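Local coordinates for protein nucleoporin NUP159 (Saccharomyces cerevisiae, PDB 1XIP) that helps build the nuclear pore complex and, through its N-terminal beta-propeller domain, tethers the helicase Dbp5 to the pore for mRNA export, at residues A[127-138]-A[142-153]. Residues are numbered along the deposited sequence; the frame is centred on the assembly and turned at random.
Sequences KPVFQLKNVNNT and LNSVNDLSALDL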
loop_
_atom_site.group_PDB
_atom_site.type_symbol
_atom_site.label_atom_id
_atom_site.label_comp_id
_atom_site.label_asym_id
_atom_site.label_seq_id
_atom_site.Cartn_x
_atom_site.Cartn_y
_atom_site.Cartn_z
ATOM N N LYS A 127 5.142 18.258 -11.891
ATOM C CA LYS A 127 6.226 17.783 -11.025
ATOM C C LYS A 127 6.074 16.268 -10.717
ATOM O O LYS A 127 4.947 15.769 -10.638
ATOM C CB LYS A 127 6.265 18.596 -9.720
ATOM C CG LYS A 127 6.685 20.067 -9.882
ATOM C CD LYS A 127 8.058 20.366 -9.268
ATOM C CE LYS A 127 9.108 20.638 -10.344
ATOM N NZ LYS A 127 9.066 22.040 -10.826
ATOM N N PRO A 128 7.196 15.549 -10.542
ATOM C CA PRO A 128 7.177 14.117 -10.170
ATOM C C PRO A 128 6.227 13.775 -9.020
ATOM O O PRO A 128 6.032 14.552 -8.087
ATOM C CB PRO A 128 8.618 13.854 -9.730
ATOM C CG PRO A 128 9.432 14.826 -10.515
ATOM C CD PRO A 128 8.575 16.051 -10.701
ATOM N N VAL A 129 5.653 12.590 -9.082
ATOM C CA VAL A 129 4.621 12.202 -8.137
ATOM C C VAL A 129 5.127 11.101 -7.211
ATOM O O VAL A 129 5.908 10.252 -7.641
ATOM C CB VAL A 129 3.356 11.786 -8.906
ATOM C CG1 VAL A 129 2.410 10.983 -8.038
ATOM C CG2 VAL A 129 2.664 13.021 -9.466
ATOM N N PHE A 130 4.706 11.137 -5.943
ATOM C CA PHE A 130 5.115 10.152 -4.929
ATOM C C PHE A 130 4.050 9.061 -4.705
ATOM O O PHE A 130 4.376 7.901 -4.421
ATOM C CB PHE A 130 5.351 10.838 -3.566
ATOM C CG PHE A 130 6.605 11.661 -3.482
ATOM C CD1 PHE A 130 7.733 11.363 -4.271
ATOM C CD2 PHE A 130 6.672 12.740 -2.585
ATOM C CE1 PHE A 130 8.905 12.140 -4.186
ATOM C CE2 PHE A 130 7.837 13.524 -2.478
ATOM C CZ PHE A 130 8.960 13.225 -3.287
ATOM N N GLN A 131 2.780 9.463 -4.772
ATOM C CA GLN A 131 1.675 8.588 -4.405
ATOM C C GLN A 131 0.397 8.909 -5.138
ATOM O O GLN A 131 0.061 10.077 -5.325
ATOM C CB GLN A 131 1.412 8.638 -2.898
ATOM C CG GLN A 131 0.695 7.373 -2.381
ATOM C CD GLN A 131 0.280 7.485 -0.945
ATOM O OE1 GLN A 131 1.123 7.616 -0.074
ATOM N NE2 GLN A 131 -1.020 7.449 -0.690
ATOM N N LEU A 132 -0.313 7.858 -5.537
ATOM C CA LEU A 132 -1.598 7.978 -6.194
ATOM C C LEU A 132 -2.548 7.034 -5.531
ATOM O O LEU A 132 -2.163 5.911 -5.171
ATOM C CB LEU A 132 -1.489 7.566 -7.652
ATOM C CG LEU A 132 -0.824 8.513 -8.627
ATOM C CD1 LEU A 132 0.432 7.889 -9.166
ATOM C CD2 LEU A 132 -1.786 8.789 -9.740
ATOM N N LYS A 133 -3.788 7.477 -5.365
ATOM C CA LYS A 133 -4.869 6.609 -4.943
ATOM C C LYS A 133 -6.085 6.880 -5.794
ATOM O O LYS A 133 -6.460 8.043 -6.045
ATOM C CB LYS A 133 -5.223 6.844 -3.483
ATOM C CG LYS A 133 -4.868 5.707 -2.527
ATOM C CD LYS A 133 -5.754 4.446 -2.691
ATOM C CE LYS A 133 -5.000 3.153 -2.220
ATOM N NZ LYS A 133 -5.395 1.861 -2.934
ATOM N N ASN A 134 -6.708 5.801 -6.243
ATOM C CA ASN A 134 -7.964 5.908 -6.940
ATOM C C ASN A 134 -9.125 5.667 -5.987
ATOM O O ASN A 134 -9.102 4.707 -5.217
ATOM C CB ASN A 134 -8.007 4.923 -8.089
ATOM C CG ASN A 134 -9.377 4.823 -8.701
ATOM O OD1 ASN A 134 -9.903 3.729 -8.871
ATOM N ND2 ASN A 134 -9.975 5.974 -9.024
ATOM N N VAL A 135 -10.130 6.538 -6.007
ATOM C CA VAL A 135 -11.273 6.296 -5.117
ATOM C C VAL A 135 -12.560 5.935 -5.859
ATOM O O VAL A 135 -13.027 4.779 -5.772
ATOM C CB VAL A 135 -11.432 7.338 -3.963
ATOM C CG1 VAL A 135 -11.194 8.754 -4.437
ATOM C CG2 VAL A 135 -12.774 7.177 -3.285
ATOM N N ASN A 136 -13.125 6.857 -6.624
ATOM C CA ASN A 136 -14.189 6.425 -7.526
ATOM C C ASN A 136 -13.813 6.728 -8.951
ATOM O O ASN A 136 -13.178 5.918 -9.620
ATOM C CB ASN A 136 -15.529 7.061 -7.151
ATOM C CG ASN A 136 -16.092 6.503 -5.865
ATOM O OD1 ASN A 136 -16.368 5.304 -5.758
ATOM N ND2 ASN A 136 -16.246 7.365 -4.868
ATOM N N ASN A 137 -14.202 7.908 -9.405
ATOM C CA ASN A 137 -13.798 8.421 -10.698
ATOM C C ASN A 137 -12.746 9.486 -10.524
ATOM O O ASN A 137 -12.623 10.398 -11.347
ATOM C CB ASN A 137 -15.003 9.008 -11.445
ATOM C CG ASN A 137 -16.052 7.979 -11.733
ATOM O OD1 ASN A 137 -15.771 6.935 -12.342
ATOM N ND2 ASN A 137 -17.270 8.237 -11.272
ATOM N N THR A 138 -11.994 9.397 -9.439
ATOM C CA THR A 138 -11.003 10.415 -9.183
ATOM C C THR A 138 -9.682 9.809 -8.712
ATOM O O THR A 138 -9.657 8.784 -8.013
ATOM C CB THR A 138 -11.540 11.482 -8.199
ATOM O OG1 THR A 138 -11.663 10.900 -6.910
ATOM C CG2 THR A 138 -12.989 11.881 -8.507
ATOM N N LEU A 142 -0.280 12.768 -4.736
ATOM C CA LEU A 142 0.672 13.495 -3.923
ATOM C C LEU A 142 1.975 13.779 -4.658
ATOM O O LEU A 142 2.682 12.873 -5.092
ATOM C CB LEU A 142 0.932 12.807 -2.593
ATOM C CG LEU A 142 1.992 13.491 -1.715
ATOM C CD1 LEU A 142 1.565 14.902 -1.274
ATOM C CD2 LEU A 142 2.284 12.629 -0.527
ATOM N N ASN A 143 2.266 15.072 -4.747
ATOM C CA ASN A 143 3.375 15.658 -5.474
ATOM C C ASN A 143 4.742 15.535 -4.801
ATOM O O ASN A 143 4.840 15.369 -3.573
ATOM C CB ASN A 143 3.085 17.145 -5.558
ATOM C CG ASN A 143 3.395 17.708 -6.865
ATOM O OD1 ASN A 143 4.490 17.531 -7.371
ATOM N ND2 ASN A 143 2.438 18.415 -7.446
ATOM N N SER A 144 5.798 15.691 -5.599
ATOM C CA SER A 144 7.175 15.729 -5.093
ATOM C C SER A 144 7.488 17.044 -4.390
ATOM O O SER A 144 8.555 17.205 -3.787
ATOM C CB SER A 144 8.173 15.504 -6.227
ATOM O OG SER A 144 8.406 16.708 -6.938
ATOM N N VAL A 145 6.547 17.977 -4.472
ATOM C CA VAL A 145 6.690 19.303 -3.868
ATOM C C VAL A 145 5.682 19.433 -2.717
ATOM O O VAL A 145 5.428 20.530 -2.198
ATOM C CB VAL A 145 6.536 20.430 -4.954
ATOM C CG1 VAL A 145 5.085 20.803 -5.184
ATOM C CG2 VAL A 145 7.389 21.652 -4.612
ATOM N N ASN A 146 5.120 18.280 -2.336
ATOM C CA ASN A 146 4.157 18.154 -1.238
ATOM C C ASN A 146 2.816 18.836 -1.494
ATOM O O ASN A 146 2.269 19.507 -0.602
ATOM C CB ASN A 146 4.773 18.615 0.092
ATOM C CG ASN A 146 6.000 17.814 0.472
ATOM O OD1 ASN A 146 7.092 18.365 0.604
ATOM N ND2 ASN A 146 5.832 16.503 0.644
ATOM N N ASP A 147 2.296 18.666 -2.714
ATOM C CA ASP A 147 1.005 19.233 -3.118
ATOM C C ASP A 147 -0.005 18.114 -3.340
ATOM O O ASP A 147 0.162 17.299 -4.252
ATOM C CB ASP A 147 1.157 20.016 -4.430
ATOM C CG ASP A 147 1.643 21.454 -4.230
ATOM O OD1 ASP A 147 1.707 21.933 -3.075
ATOM O OD2 ASP A 147 1.979 22.187 -5.198
ATOM N N LEU A 148 -1.052 18.068 -2.521
ATOM C CA LEU A 148 -2.115 17.075 -2.706
ATOM C C LEU A 148 -3.171 17.579 -3.679
ATOM O O LEU A 148 -3.811 18.607 -3.424
ATOM C CB LEU A 148 -2.763 16.709 -1.374
ATOM C CG LEU A 148 -3.592 15.430 -1.398
ATOM C CD1 LEU A 148 -2.706 14.251 -1.699
ATOM C CD2 LEU A 148 -4.300 15.236 -0.081
ATOM N N SER A 149 -3.357 16.853 -4.786
ATOM C CA SER A 149 -4.268 17.278 -5.859
ATOM C C SER A 149 -5.248 16.192 -6.279
ATOM O O SER A 149 -5.060 15.018 -5.967
ATOM C CB SER A 149 -3.475 17.739 -7.070
ATOM O OG SER A 149 -2.397 16.862 -7.292
ATOM N N ALA A 150 -6.293 16.598 -6.991
ATOM C CA ALA A 150 -7.352 15.687 -7.420
ATOM C C ALA A 150 -7.581 15.746 -8.927
ATOM O O ALA A 150 -7.783 16.824 -9.487
ATOM C CB ALA A 150 -8.646 15.990 -6.682
ATOM N N LEU A 151 -7.524 14.578 -9.569
ATOM C CA LEU A 151 -7.789 14.441 -10.993
ATOM C C LEU A 151 -9.130 13.761 -11.205
ATOM O O LEU A 151 -9.317 12.621 -10.784
ATOM C CB LEU A 151 -6.701 13.605 -11.652
ATOM C CG LEU A 151 -6.163 13.984 -13.039
ATOM C CD1 LEU A 151 -5.967 12.744 -13.894
ATOM C CD2 LEU A 151 -7.016 15.027 -13.761
ATOM N N ASP A 152 -10.068 14.467 -11.838
ATOM C CA ASP A 152 -11.314 13.838 -12.263
ATOM C C ASP A 152 -11.063 13.034 -13.531
ATOM O O ASP A 152 -10.583 13.562 -14.526
ATOM C CB ASP A 152 -12.430 14.868 -12.484
ATOM C CG ASP A 152 -13.834 14.234 -12.449
ATOM O OD1 ASP A 152 -14.173 13.460 -13.372
ATOM O OD2 ASP A 152 -14.666 14.443 -11.541
ATOM N N LEU A 153 -11.384 11.750 -13.487
ATOM C CA LEU A 153 -11.111 10.882 -14.615
ATOM C C LEU A 153 -12.108 11.047 -15.771
ATOM O O LEU A 153 -11.775 10.785 -16.927
ATOM C CB LEU A 153 -10.982 9.434 -14.151
ATOM C CG LEU A 153 -9.692 9.175 -13.344
ATOM C CD1 LEU A 153 -9.749 7.821 -12.640
ATOM C CD2 LEU A 153 -8.421 9.306 -14.206
#
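Phe130 meets Leu142, Asn143 and Ser144 at a classic beta bulge, a worked example of how an edge strand accommodates an extra residue. Two consecutive residues, Phe130 and Gln131, stand opposite the single residue Leu142: Phe130 N gives a nearly straight 2.8 Å bond to Leu142 O, Gln131 N a weak one to the same oxygen, and Leu142 N returns a bond to Gln131 O. Traced outward, Phe130 CB lies 3.7 Å from Leu142 O; with chi1 at -73°, CG is turned opposite the carbonyl carbon and the ring is carried along the partner chain. Phe130 CG and CD2 pass Asn143 O, CD2 at 3.4 Å. Phe130 CE2 reaches Ser144 CA at 3.5 Å, while Phe130 CE1 and CZ lie beside Ser144 CB. Ser144 CA thus sits over one ring face, toward its rim, as a CH-pi contact; the ring also stacks with Phe276. With an alanine in place of Phe130, Ser144 would probably lose this cover and Phe276 its stacking partner. Ser144 N, in the type I turn from Asn143 to Asn146, also donates a bent bond to Pro128 O. At the far end, Leu153 N binds Asn137 O, while within 127-138 the side-chain ND2 of Asn134 donates to Thr138 O and Asn136 O from above their carbonyl planes. All this belongs to one four-stranded antiparallel propeller blade: 129-134 at the inner edge, then 138-143, 147-152 and, outermost, 158-165; Phe168 of the next sheet packs against Leu142.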